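Local coordinates for putative dihydrodipicolinate synthase family protein (Coccidioides immitis, PDB 3QFE) that is of unknown function but belongs to the dihydrodipicolinate synthetase family, whose members are built as TIM barrels, at residues A[7-11]-A[169-173]; A[17-21]-A[33-38]; A[40-46]-A[226-230]; A[111-115]-A[127-131]; A[158-162]-A[186-191]. All blocks are in the same frame, centred on the assembly; numbering follows the deposited sequence.

Interaction 1. Residues A[7-11]-A[169-173]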
# COMPACT_ATOMS: atom_id res chain seq x y z
N PRO A 7 -14.96 6.28 -6.31
CA PRO A 7 -15.28 7.56 -5.65
C PRO A 7 -14.07 8.49 -5.52
O PRO A 7 -12.92 8.03 -5.52
CB PRO A 7 -15.75 7.13 -4.26
CG PRO A 7 -15.18 5.77 -4.05
CD PRO A 7 -15.11 5.13 -5.40
N ARG A 8 -14.36 9.79 -5.41
CA ARG A 8 -13.39 10.85 -5.20
C ARG A 8 -12.56 10.57 -3.93
O ARG A 8 -11.33 10.76 -3.92
CB ARG A 8 -14.13 12.19 -5.06
CG ARG A 8 -13.23 13.43 -5.12
CD ARG A 8 -13.98 14.74 -4.84
NE ARG A 8 -14.32 14.91 -3.41
CZ ARG A 8 -13.54 15.50 -2.50
NH1 ARG A 8 -13.95 15.60 -1.24
NH2 ARG A 8 -12.35 15.98 -2.83
N VAL A 9 -13.25 10.16 -2.86
CA VAL A 9 -12.62 9.85 -1.59
C VAL A 9 -12.45 8.33 -1.46
O VAL A 9 -13.43 7.59 -1.57
CB VAL A 9 -13.45 10.42 -0.40
CG1 VAL A 9 -12.90 9.90 0.94
CG2 VAL A 9 -13.48 11.95 -0.43
N PRO A 10 -11.22 7.87 -1.22
CA PRO A 10 -10.84 6.45 -1.22
C PRO A 10 -11.65 5.64 -0.22
O PRO A 10 -11.82 6.08 0.92
CB PRO A 10 -9.38 6.48 -0.78
CG PRO A 10 -8.92 7.82 -1.09
CD PRO A 10 -10.06 8.72 -0.91
N GLN A 11 -12.14 4.47 -0.65
CA GLN A 11 -13.03 3.68 0.19
C GLN A 11 -12.27 3.01 1.33
O GLN A 11 -11.20 2.43 1.14
CB GLN A 11 -13.85 2.66 -0.60
N PRO A 169 -9.41 20.91 -0.51
CA PRO A 169 -10.49 19.91 -0.69
C PRO A 169 -10.11 18.77 -1.65
O PRO A 169 -10.77 17.74 -1.68
CB PRO A 169 -11.64 20.74 -1.28
CG PRO A 169 -11.27 22.20 -1.07
CD PRO A 169 -9.76 22.23 -1.07
N ASN A 170 -9.04 18.95 -2.42
CA ASN A 170 -8.52 17.88 -3.25
C ASN A 170 -7.64 16.89 -2.45
O ASN A 170 -7.16 15.89 -2.99
CB ASN A 170 -7.77 18.47 -4.45
CG ASN A 170 -7.47 17.44 -5.52
OD1 ASN A 170 -8.29 16.58 -5.82
ND2 ASN A 170 -6.28 17.54 -6.10
N VAL A 171 -7.40 17.19 -1.17
CA VAL A 171 -6.72 16.24 -0.29
C VAL A 171 -7.81 15.40 0.33
O VAL A 171 -8.73 15.92 0.97
CB VAL A 171 -5.87 16.93 0.80
CG1 VAL A 171 -5.55 15.97 1.94
CG2 VAL A 171 -4.58 17.53 0.17
N VAL A 172 -7.70 14.09 0.12
CA VAL A 172 -8.78 13.18 0.51
C VAL A 172 -8.39 12.06 1.50
O VAL A 172 -9.18 11.14 1.73
CB VAL A 172 -9.43 12.53 -0.75
CG1 VAL A 172 -10.13 13.60 -1.59
CG2 VAL A 172 -8.40 11.76 -1.57
N GLY A 173 -7.20 12.13 2.08
CA GLY A 173 -6.81 11.16 3.08
C GLY A 173 -5.36 11.26 3.48
O GLY A 173 -4.65 12.15 3.02
O HOH W 1 -11.76 16.17 0.63
O HOH W 2 -10.78 15.94 -5.44

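Interaction 2. Residues A[17-21]-A[33-38]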
# COMPACT_ATOMS: atom_id res chain seq x y z
N PRO A 17 -0.23 -2.80 -0.96
CA PRO A 17 0.87 -2.16 -1.68
C PRO A 17 1.72 -3.24 -2.37
O PRO A 17 2.60 -3.87 -1.74
CB PRO A 17 1.64 -1.43 -0.58
CG PRO A 17 1.44 -2.31 0.64
CD PRO A 17 0.11 -3.02 0.46
N ALA A 18 1.44 -3.44 -3.67
CA ALA A 18 1.94 -4.59 -4.42
C ALA A 18 3.46 -4.57 -4.61
O ALA A 18 4.05 -3.51 -4.83
CB ALA A 18 1.24 -4.67 -5.77
N VAL A 19 4.08 -5.74 -4.52
CA VAL A 19 5.51 -5.86 -4.81
C VAL A 19 5.75 -5.79 -6.33
O VAL A 19 4.80 -5.87 -7.10
CB VAL A 19 6.12 -7.15 -4.21
CG1 VAL A 19 6.15 -7.05 -2.68
CG2 VAL A 19 5.37 -8.39 -4.65
N THR A 20 7.02 -5.67 -6.74
CA THR A 20 7.40 -5.56 -8.15
C THR A 20 8.27 -6.71 -8.63
O THR A 20 9.26 -7.08 -7.98
CB THR A 20 8.12 -4.23 -8.39
OG1 THR A 20 7.24 -3.17 -8.04
CG2 THR A 20 8.57 -4.06 -9.87
N PHE A 21 7.92 -7.24 -9.80
CA PHE A 21 8.62 -8.34 -10.46
C PHE A 21 9.71 -7.81 -11.40
O PHE A 21 9.45 -6.90 -12.19
CB PHE A 21 7.61 -9.17 -11.29
CG PHE A 21 6.71 -10.06 -10.45
CD1 PHE A 21 7.02 -11.40 -10.26
CD2 PHE A 21 5.58 -9.55 -9.84
CE1 PHE A 21 6.18 -12.25 -9.48
CE2 PHE A 21 4.76 -10.38 -9.05
CZ PHE A 21 5.06 -11.74 -8.88
N SER A 33 4.23 -11.27 -15.78
CA SER A 33 4.01 -11.76 -14.44
C SER A 33 3.30 -10.74 -13.55
O SER A 33 2.37 -11.09 -12.82
CB SER A 33 5.32 -12.22 -13.81
OG SER A 33 5.92 -13.16 -14.69
N GLN A 34 3.71 -9.48 -13.65
CA GLN A 34 3.13 -8.41 -12.87
C GLN A 34 1.61 -8.31 -13.07
O GLN A 34 0.87 -8.09 -12.12
CB GLN A 34 3.77 -7.06 -13.26
CG GLN A 34 3.49 -5.97 -12.25
CD GLN A 34 4.27 -6.17 -10.97
OE1 GLN A 34 5.50 -6.10 -10.96
NE2 GLN A 34 3.58 -6.43 -9.90
N GLU A 35 1.16 -8.41 -14.31
CA GLU A 35 -0.27 -8.36 -14.59
C GLU A 35 -1.04 -9.53 -13.93
O GLU A 35 -2.09 -9.31 -13.32
CB GLU A 35 -0.54 -8.32 -16.09
CG GLU A 35 -1.93 -7.79 -16.41
CD GLU A 35 -2.34 -8.03 -17.85
OE1 GLU A 35 -1.45 -8.31 -18.67
OE2 GLU A 35 -3.55 -7.95 -18.19
N ARG A 36 -0.49 -10.75 -14.05
CA ARG A 36 -1.06 -11.93 -13.40
C ARG A 36 -1.22 -11.71 -11.92
O ARG A 36 -2.24 -12.06 -11.33
CB ARG A 36 -0.20 -13.18 -13.62
CG ARG A 36 -0.17 -13.64 -15.05
CD ARG A 36 0.48 -15.01 -15.18
NE ARG A 36 0.34 -15.48 -16.56
CZ ARG A 36 0.92 -16.59 -17.02
NH1 ARG A 36 0.73 -16.95 -18.29
NH2 ARG A 36 1.67 -17.33 -16.22
N TYR A 37 -0.19 -11.12 -11.31
CA TYR A 37 -0.10 -10.96 -9.87
C TYR A 37 -1.08 -9.91 -9.35
O TYR A 37 -1.83 -10.17 -8.42
CB TYR A 37 1.33 -10.61 -9.47
CG TYR A 37 1.55 -10.43 -7.98
CD1 TYR A 37 1.53 -11.53 -7.11
CD2 TYR A 37 1.75 -9.18 -7.45
CE1 TYR A 37 1.73 -11.38 -5.74
CE2 TYR A 37 1.95 -9.00 -6.08
CZ TYR A 37 1.94 -10.12 -5.23
OH TYR A 37 2.13 -9.94 -3.86
N TYR A 38 -1.08 -8.73 -9.97
CA TYR A 38 -2.04 -7.68 -9.63
C TYR A 38 -3.48 -8.18 -9.77
O TYR A 38 -4.34 -7.87 -8.93
CB TYR A 38 -1.88 -6.50 -10.58
CG TYR A 38 -0.68 -5.58 -10.41
CD1 TYR A 38 -0.06 -5.40 -9.19
CD2 TYR A 38 -0.21 -4.84 -11.49
CE1 TYR A 38 1.02 -4.53 -9.06
CE2 TYR A 38 0.85 -3.95 -11.37
CZ TYR A 38 1.46 -3.81 -10.16
OH TYR A 38 2.51 -2.95 -10.05
O HOH W 3 4.53 -3.53 -8.52
O HOH W 4 7.35 -5.94 -13.02

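Interaction 3. Residues A[40-46]-A[226-230]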
# COMPACT_ATOMS: atom_id res chain seq x y z
N TYR A 40 -4.58 -11.29 -9.66
CA TYR A 40 -4.84 -12.23 -8.58
C TYR A 40 -5.17 -11.49 -7.26
O TYR A 40 -6.14 -11.84 -6.56
CB TYR A 40 -3.65 -13.14 -8.36
CG TYR A 40 -3.93 -14.17 -7.29
CD1 TYR A 40 -4.65 -15.33 -7.59
CD2 TYR A 40 -3.50 -13.97 -5.98
CE1 TYR A 40 -4.91 -16.26 -6.62
CE2 TYR A 40 -3.78 -14.90 -4.99
CZ TYR A 40 -4.48 -16.04 -5.31
OH TYR A 40 -4.76 -16.96 -4.34
N LEU A 41 -4.37 -10.47 -6.92
CA LEU A 41 -4.61 -9.71 -5.68
C LEU A 41 -5.97 -9.01 -5.71
O LEU A 41 -6.70 -9.03 -4.71
CB LEU A 41 -3.51 -8.68 -5.41
CG LEU A 41 -2.08 -9.17 -5.15
CD1 LEU A 41 -1.22 -7.94 -4.90
CD2 LEU A 41 -1.99 -10.12 -3.98
N ALA A 42 -6.33 -8.42 -6.84
CA ALA A 42 -7.59 -7.68 -6.89
C ALA A 42 -8.80 -8.59 -6.80
O ALA A 42 -9.89 -8.14 -6.42
CB ALA A 42 -7.68 -6.80 -8.12
N ARG A 43 -8.60 -9.86 -7.12
CA ARG A 43 -9.66 -10.87 -7.07
C ARG A 43 -9.71 -11.63 -5.71
O ARG A 43 -10.44 -12.64 -5.55
CB ARG A 43 -9.51 -11.81 -8.28
CG ARG A 43 -9.82 -11.09 -9.62
CD ARG A 43 -11.34 -11.09 -9.93
NE ARG A 43 -11.87 -12.43 -9.70
CZ ARG A 43 -11.68 -13.45 -10.53
NH1 ARG A 43 -11.03 -13.29 -11.70
NH2 ARG A 43 -12.14 -14.65 -10.19
N SER A 44 -8.95 -11.14 -4.73
CA SER A 44 -8.89 -11.83 -3.44
C SER A 44 -9.55 -11.05 -2.30
O SER A 44 -9.16 -11.20 -1.15
CB SER A 44 -7.46 -12.16 -3.06
OG SER A 44 -6.82 -12.88 -4.07
N GLY A 45 -10.52 -10.20 -2.61
CA GLY A 45 -11.27 -9.54 -1.56
C GLY A 45 -10.72 -8.18 -1.16
O GLY A 45 -11.20 -7.57 -0.23
N LEU A 46 -9.72 -7.68 -1.87
CA LEU A 46 -9.15 -6.38 -1.49
C LEU A 46 -10.05 -5.24 -1.92
O LEU A 46 -10.79 -5.34 -2.89
CB LEU A 46 -7.75 -6.19 -2.09
CG LEU A 46 -6.68 -7.22 -1.70
CD1 LEU A 46 -5.42 -6.92 -2.47
CD2 LEU A 46 -6.42 -7.23 -0.21
N PRO A 226 -3.68 -12.41 0.83
CA PRO A 226 -4.69 -11.38 0.71
C PRO A 226 -6.09 -11.79 1.18
O PRO A 226 -6.82 -10.96 1.73
CB PRO A 226 -4.67 -11.03 -0.79
CG PRO A 226 -4.08 -12.24 -1.47
CD PRO A 226 -3.07 -12.76 -0.48
N LYS A 227 -6.47 -13.05 0.96
CA LYS A 227 -7.81 -13.53 1.35
C LYS A 227 -7.95 -13.49 2.87
O LYS A 227 -8.97 -13.03 3.41
CB LYS A 227 -8.08 -14.96 0.86
CG LYS A 227 -9.06 -15.07 -0.28
CD LYS A 227 -10.34 -14.25 -0.05
CE LYS A 227 -11.57 -15.02 -0.45
NZ LYS A 227 -12.77 -14.17 -0.37
N THR A 228 -6.91 -13.96 3.56
CA THR A 228 -6.88 -13.93 5.02
C THR A 228 -7.01 -12.50 5.55
O THR A 228 -7.87 -12.22 6.38
CB THR A 228 -5.65 -14.63 5.60
OG1 THR A 228 -5.58 -15.96 5.06
CG2 THR A 228 -5.73 -14.74 7.11
N VAL A 229 -6.21 -11.58 5.03
CA VAL A 229 -6.27 -10.22 5.52
C VAL A 229 -7.65 -9.61 5.24
O VAL A 229 -8.19 -8.90 6.08
CB VAL A 229 -5.12 -9.31 4.97
CG1 VAL A 229 -5.36 -7.87 5.33
CG2 VAL A 229 -3.81 -9.72 5.54
N SER A 230 -8.23 -9.91 4.07
CA SER A 230 -9.58 -9.44 3.78
C SER A 230 -10.61 -10.10 4.67
O SER A 230 -11.59 -9.45 5.02
CB SER A 230 -9.99 -9.73 2.33
OG SER A 230 -9.09 -9.12 1.45

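Interaction 4. Residues A[111-115]-A[127-131]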
# COMPACT_ATOMS: atom_id res chain seq x y z
N LEU A 111 -0.64 9.06 -4.00
CA LEU A 111 -0.16 8.99 -2.64
C LEU A 111 1.18 9.72 -2.51
O LEU A 111 2.17 9.34 -3.14
CB LEU A 111 -0.05 7.52 -2.27
CG LEU A 111 0.42 7.08 -0.89
CD1 LEU A 111 -0.54 7.46 0.22
CD2 LEU A 111 0.60 5.55 -0.98
N VAL A 112 1.20 10.80 -1.74
CA VAL A 112 2.28 11.79 -1.79
C VAL A 112 3.08 11.90 -0.49
O VAL A 112 2.56 12.37 0.52
CB VAL A 112 1.72 13.21 -2.19
CG1 VAL A 112 2.84 14.27 -2.36
CG2 VAL A 112 0.87 13.15 -3.47
N LEU A 113 4.35 11.50 -0.52
CA LEU A 113 5.32 11.77 0.56
C LEU A 113 5.59 13.25 0.70
O LEU A 113 5.55 13.98 -0.28
CB LEU A 113 6.67 11.07 0.30
CG LEU A 113 6.65 9.55 0.46
CD1 LEU A 113 7.69 8.87 -0.43
CD2 LEU A 113 6.80 9.13 1.94
N PRO A 114 5.85 13.71 1.94
CA PRO A 114 6.29 15.09 2.09
C PRO A 114 7.69 15.23 1.48
O PRO A 114 8.40 14.23 1.29
CB PRO A 114 6.29 15.31 3.61
CG PRO A 114 6.44 13.96 4.21
CD PRO A 114 5.87 12.97 3.23
N PRO A 115 8.09 16.45 1.15
CA PRO A 115 9.37 16.54 0.46
C PRO A 115 10.53 16.27 1.44
O PRO A 115 10.56 16.87 2.51
CB PRO A 115 9.40 17.98 -0.05
CG PRO A 115 8.54 18.75 0.94
CD PRO A 115 7.50 17.78 1.44
N ILE A 127 6.85 22.12 4.02
CA ILE A 127 5.89 21.03 3.93
C ILE A 127 4.51 21.58 3.57
O ILE A 127 3.90 21.13 2.62
CB ILE A 127 5.82 20.22 5.26
CG1 ILE A 127 7.14 19.46 5.48
CG2 ILE A 127 4.62 19.26 5.28
CD1 ILE A 127 7.33 18.88 6.88
N LYS A 128 4.03 22.58 4.32
CA LYS A 128 2.69 23.11 4.11
C LYS A 128 2.51 23.66 2.69
O LYS A 128 1.54 23.31 2.00
CB LYS A 128 2.30 24.16 5.17
N SER A 129 3.44 24.50 2.24
CA SER A 129 3.34 25.07 0.89
C SER A 129 3.45 24.03 -0.23
O SER A 129 2.83 24.17 -1.27
CB SER A 129 4.34 26.22 0.68
OG SER A 129 5.65 25.71 0.49
N PHE A 130 4.25 22.99 -0.00
CA PHE A 130 4.36 21.86 -0.92
C PHE A 130 3.01 21.17 -1.14
O PHE A 130 2.55 21.05 -2.27
CB PHE A 130 5.36 20.86 -0.36
CG PHE A 130 5.41 19.56 -1.11
CD1 PHE A 130 6.12 19.45 -2.29
CD2 PHE A 130 4.78 18.43 -0.61
CE1 PHE A 130 6.19 18.24 -2.98
CE2 PHE A 130 4.83 17.22 -1.29
CZ PHE A 130 5.54 17.12 -2.48
N PHE A 131 2.39 20.73 -0.05
CA PHE A 131 1.08 20.09 -0.16
C PHE A 131 0.00 21.00 -0.73
O PHE A 131 -0.81 20.54 -1.54
CB PHE A 131 0.66 19.48 1.16
CG PHE A 131 1.32 18.17 1.44
CD1 PHE A 131 0.99 17.05 0.70
CD2 PHE A 131 2.28 18.06 2.43
CE1 PHE A 131 1.60 15.84 0.95
CE2 PHE A 131 2.89 16.83 2.69
CZ PHE A 131 2.55 15.72 1.94

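Interaction 5. Residues A[158-162]-A[186-191]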
# COMPACT_ATOMS: atom_id res chain seq x y z
N SER A 158 -0.96 15.53 13.90
CA SER A 158 -2.37 15.82 13.60
C SER A 158 -2.67 17.25 13.18
O SER A 158 -3.62 17.48 12.41
CB SER A 158 -3.25 15.46 14.79
OG SER A 158 -3.56 14.09 14.75
N ASP A 159 -1.89 18.20 13.71
CA ASP A 159 -2.07 19.64 13.46
C ASP A 159 -1.82 20.00 11.99
O ASP A 159 -2.68 20.62 11.36
CB ASP A 159 -1.14 20.48 14.37
CG ASP A 159 -1.66 20.62 15.80
OD1 ASP A 159 -2.69 20.00 16.12
OD2 ASP A 159 -1.02 21.35 16.60
N MET A 160 -0.66 19.60 11.48
CA MET A 160 -0.29 19.82 10.07
C MET A 160 -1.25 19.12 9.09
O MET A 160 -1.66 19.72 8.10
CB MET A 160 1.17 19.42 9.80
N ILE A 161 -1.63 17.88 9.39
CA ILE A 161 -2.52 17.12 8.51
C ILE A 161 -3.88 17.81 8.38
O ILE A 161 -4.39 17.97 7.28
CB ILE A 161 -2.70 15.65 8.98
CG1 ILE A 161 -1.38 14.89 8.87
CG2 ILE A 161 -3.75 14.93 8.13
CD1 ILE A 161 -1.31 13.65 9.71
N THR A 162 -4.44 18.22 9.52
CA THR A 162 -5.73 18.91 9.56
C THR A 162 -5.65 20.25 8.85
O THR A 162 -6.52 20.58 8.04
CB THR A 162 -6.24 19.11 11.01
OG1 THR A 162 -6.73 17.86 11.50
CG2 THR A 162 -7.37 20.17 11.08
N ARG A 186 -8.01 11.68 16.99
CA ARG A 186 -7.83 13.12 16.77
C ARG A 186 -8.25 13.55 15.36
O ARG A 186 -8.96 14.54 15.19
CB ARG A 186 -6.37 13.51 17.03
CG ARG A 186 -6.12 14.96 17.46
CD ARG A 186 -4.73 15.12 18.12
NE ARG A 186 -4.45 14.05 19.10
CZ ARG A 186 -3.61 13.02 18.91
NH1 ARG A 186 -3.45 12.11 19.86
NH2 ARG A 186 -2.91 12.90 17.78
N LEU A 187 -7.79 12.80 14.35
CA LEU A 187 -8.14 13.06 12.95
C LEU A 187 -9.64 12.92 12.68
O LEU A 187 -10.24 13.82 12.09
CB LEU A 187 -7.32 12.16 12.03
CG LEU A 187 -5.84 12.50 12.04
CD1 LEU A 187 -5.01 11.34 11.51
CD2 LEU A 187 -5.56 13.78 11.27
N ALA A 188 -10.23 11.80 13.11
CA ALA A 188 -11.70 11.62 13.09
C ALA A 188 -12.48 12.81 13.67
O ALA A 188 -13.51 13.22 13.11
CB ALA A 188 -12.08 10.34 13.83
N ALA A 189 -11.99 13.38 14.76
CA ALA A 189 -12.72 14.44 15.47
C ALA A 189 -12.75 15.76 14.71
O ALA A 189 -13.58 16.64 14.99
CB ALA A 189 -12.15 14.63 16.87
N THR A 190 -11.83 15.91 13.76
CA THR A 190 -11.64 17.17 13.06
C THR A 190 -12.01 17.03 11.58
O THR A 190 -12.39 18.01 10.93
CB THR A 190 -10.18 17.67 13.19
OG1 THR A 190 -9.59 17.11 14.37
CG2 THR A 190 -10.14 19.20 13.27
N LEU A 191 -11.90 15.81 11.05
CA LEU A 191 -12.13 15.57 9.63
C LEU A 191 -13.22 14.52 9.41
O LEU A 191 -13.06 13.36 9.81
CB LEU A 191 -10.82 15.19 8.93
CG LEU A 191 -9.72 16.25 8.97
CD1 LEU A 191 -8.39 15.66 8.59
CD2 LEU A 191 -10.06 17.48 8.09

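Interaction 1. Residues A[7-11]-A[169-173]
Val172 is the hub that residues 7-11 close on, and its two methyls divide the contact into a tight inner part and a looser outer part. On the inner side, CG2 of Val172 lies 3.5 Å from CD of Pro10, whose ring crosses the valine at a slant, with CG of Pro10 only a little farther off. With chi1 at -65°, CG1 of Val172 stands beside the backbone N, on the side where Val9 and Arg8 lie. CG2 of Val9 slides past it at 3.9 Å, and NH2 of Arg8 stands 3.5 Å from it, with CG1 of Val172 over one face of the guanidinium.

Outward the packing gives way to polar contacts and water: Val172 and Pro10 are buried, Arg8 and Pro169 exposed. The Arg8 chain is extended up to its bend at chi3 (74°), which brings the guanidinium to the loop just ahead of strand 171-176, where NH2 donates to O of Pro169 at 2.6 Å. The acceptor lies near the guanidinium plane, and the N-H...O angle is 149°. Two waters extend the grip. One accepts from NH1 of Arg8 and lies 3.0 Å from O of Pro169, to which it can donate, while the other joins NH2 of Arg8 to OD1 of Asn170, to which it donates at 2.6 Å. ND2 of Asn170 is held by the carbonyls of Ser135 and Leu140.

Pro10 also touches Val143 and Phe199 on the strands flanking 171-176. The chain ahead of strand 13-17 thus passes across the N-terminal ends of the parallel strands, closing that end of a TIM barrel.

Interaction 2. Residues A[17-21]-A[33-38]
Gln34 clasps the backbone of Val19 and Phe21 with both ends of its amide, fastening the loop after strand 13-17 of the TIM barrel to helix 31-42. OE1 of Gln34 accepts from N of Phe21 at 2.9 Å, almost straight at 174°, and NE2 of Gln34 donates to O of Val19 at 3.1 Å, in that carbonyl's plane. A bend at chi2 (73°) turns the amide toward the loop.

Beside this clasp, Phe21 and Tyr37 form an offset edge-to-face pair. The edge of Phe21 addresses the face of Tyr37 with planes 66° apart, and CE2 of Phe21 comes to 3.4 Å from CG of Tyr37. CB of Ser33 lies over a face of the Phe21 ring. CB of Ala18 sits at the edge of the Tyr38 ring, whose face carries NE2 of Gln34.

Farther out, Asn223 positions the loop and the helix together: its OD1 is hydrogen-bonded to N of Val19 and to OH of Tyr37. Ser33 OG is bonded to Asp30, and Thr20 OG1 to O of Ala56. Two waters add bridges, one donating to Phe21 O and Gln34 OE1, the other to Val19 O and Thr20 OG1 while 2.6 Å from Tyr38 OH.

Interaction 3. Residues A[40-46]-A[226-230]
The Tyr40 ring has OG of Ser44, just past the end of the same helix, over one face, 3.8 Å above the plane and displaced toward the rim, while CG of Pro226 approaches it obliquely at 4.4 Å from CE2 of Tyr40. Around this point the end of helix 31-42 meets the first turn of helix 226-237, two neighbouring outer helices of a TIM barrel.

The Pro226 ring is the centre of the apolar packing. Its CG lies 3.7 Å from CB of Ser44 and 3.9 Å from CD2 of Leu41, whose side chain meets the proline at about a right angle. CD2 of Leu46 reaches toward CB of the same proline. Behind this cluster Leu41 and Leu46 rest on Cys16 of strand 13-17, which places it between barrel wall and helix layer.

With chi1 at -54°, OG of Ser44 donates back to O of Tyr40, which holds the side chain with CB facing Pro226. Toward the rim, CD of Lys227 lies against O of Ser44 at 3.5 Å. Gly45 turns the chain with a positive phi (93°) and brings its backbone, without a side chain, against Ser230.

Nearby, Tyr40 and Lys227 also touch Ser318, which with Ala315 binds the calcium ion, about 8 Å from the tyrosine side chain. On helix 226-237, O of Pro226 accepts from N and from OG of Ser230 on opposite faces of its plane; the OG bond is 2.9 Å, and OG of Ser230 also stands 3.1 Å from O of Gly45.

Interaction 4. Residues A[111-115]-A[127-131]
Val112 to Pro115 leave strand 109-112 with extended backbone angles and run past the helical turn of Phe130 and Phe131, the CA atoms of Pro114 and Ile127 being 6.2 Å apart. This is the strand-to-helix packing of a TIM barrel, in which the side chains of helix 124-137 cover the strand end and the loop that follows it.

Pro115 lies over a face of Phe130 as a CH-pi contact: CD of Pro115 is 3.9 Å from the ring centroid and 26° off the ring normal. With chi1 at 171° the Phe130 ring swings away from its own N toward the loop; CG1 of Val112 meets it obliquely, 3.7 Å from CE2 of Phe130. That same methyl also touches CE1 of Phe131.

The two phenylalanines pack together, with CD2 of Phe130 over the centre of one face of Phe131. Pro114 adds its CB, 3.8 Å from CE2 of Phe131. Thr92 and Val95 of helix 92-105 also touch Phe130.

Two backbone oxygens also lie close to the rings: O of Leu113 lies 3.5 Å from CE2 of Phe130, and O of Val112 sits at the edge of the Phe131 ring, 3.6 Å from CE1 of Phe131.

Interaction 5. Residues A[158-162]-A[186-191]
Arg186 wraps Ser158 along most of its length. CB of Arg186 starts 3.7 Å from OG of Ser158, and CG of Arg186 keeps to the same hydroxyl. CD of Arg186 touches both CB and OG of Ser158, at 3.7 Å each. The chain is extended up to its bend at chi3 (-45°), which folds the guanidinium back, so that NH2 of Arg186 returns to OG of Ser158 with a weak hydrogen bond of 3.3 Å; the oxygen lies near the guanidinium plane.

Next to this the contact becomes apolar. CD2 of Leu187 meets CG2 of Ile161 at 3.8 Å, the two side chains crossing at about a right angle. CG2 of Thr162 touches CG2 of Thr190 at 3.7 Å, and CD1 of Leu191 lies near OG1 of Thr162. Both threonines turn their hydroxyls to carbonyls four residues earlier. Thr190 OG1 donates to O of Arg186 at 2.8 Å, while the bond from Thr162 OG1 to O of Ser158 is weak.

The axes of segments 158-162 and 186-190 approach to 10.3 Å and run 33° apart in the same general direction, as neighbouring helices of a TIM barrel do. Beneath them lies strand 171-176, which joins the two in the chain: Ile161 packs on Val174 and Leu176, Leu187 on Leu176, and Phe196 receives both Ile161 and Leu191.

Overall arrangement
From the N terminus, interaction 1 opens first, and its span to residues 169-173 encloses interaction 2, a short loop that brings residues 17-21 onto helix 31-42. The same helix opens interaction 3 before interaction 1 has closed, so these two cross; interactions 2 and 3 also touch, through Ala18 and Leu41. Interaction 4 closes another short loop, nested inside both long ones. Interaction 5 opens at residue 158, crosses interaction 1 and lies within interaction 3, which closes last. The long closures tie the N-terminal segment to strand 171-176 and helix 31-42 to helix 226-237; the others join near neighbours in the barrel's strand and helix layers.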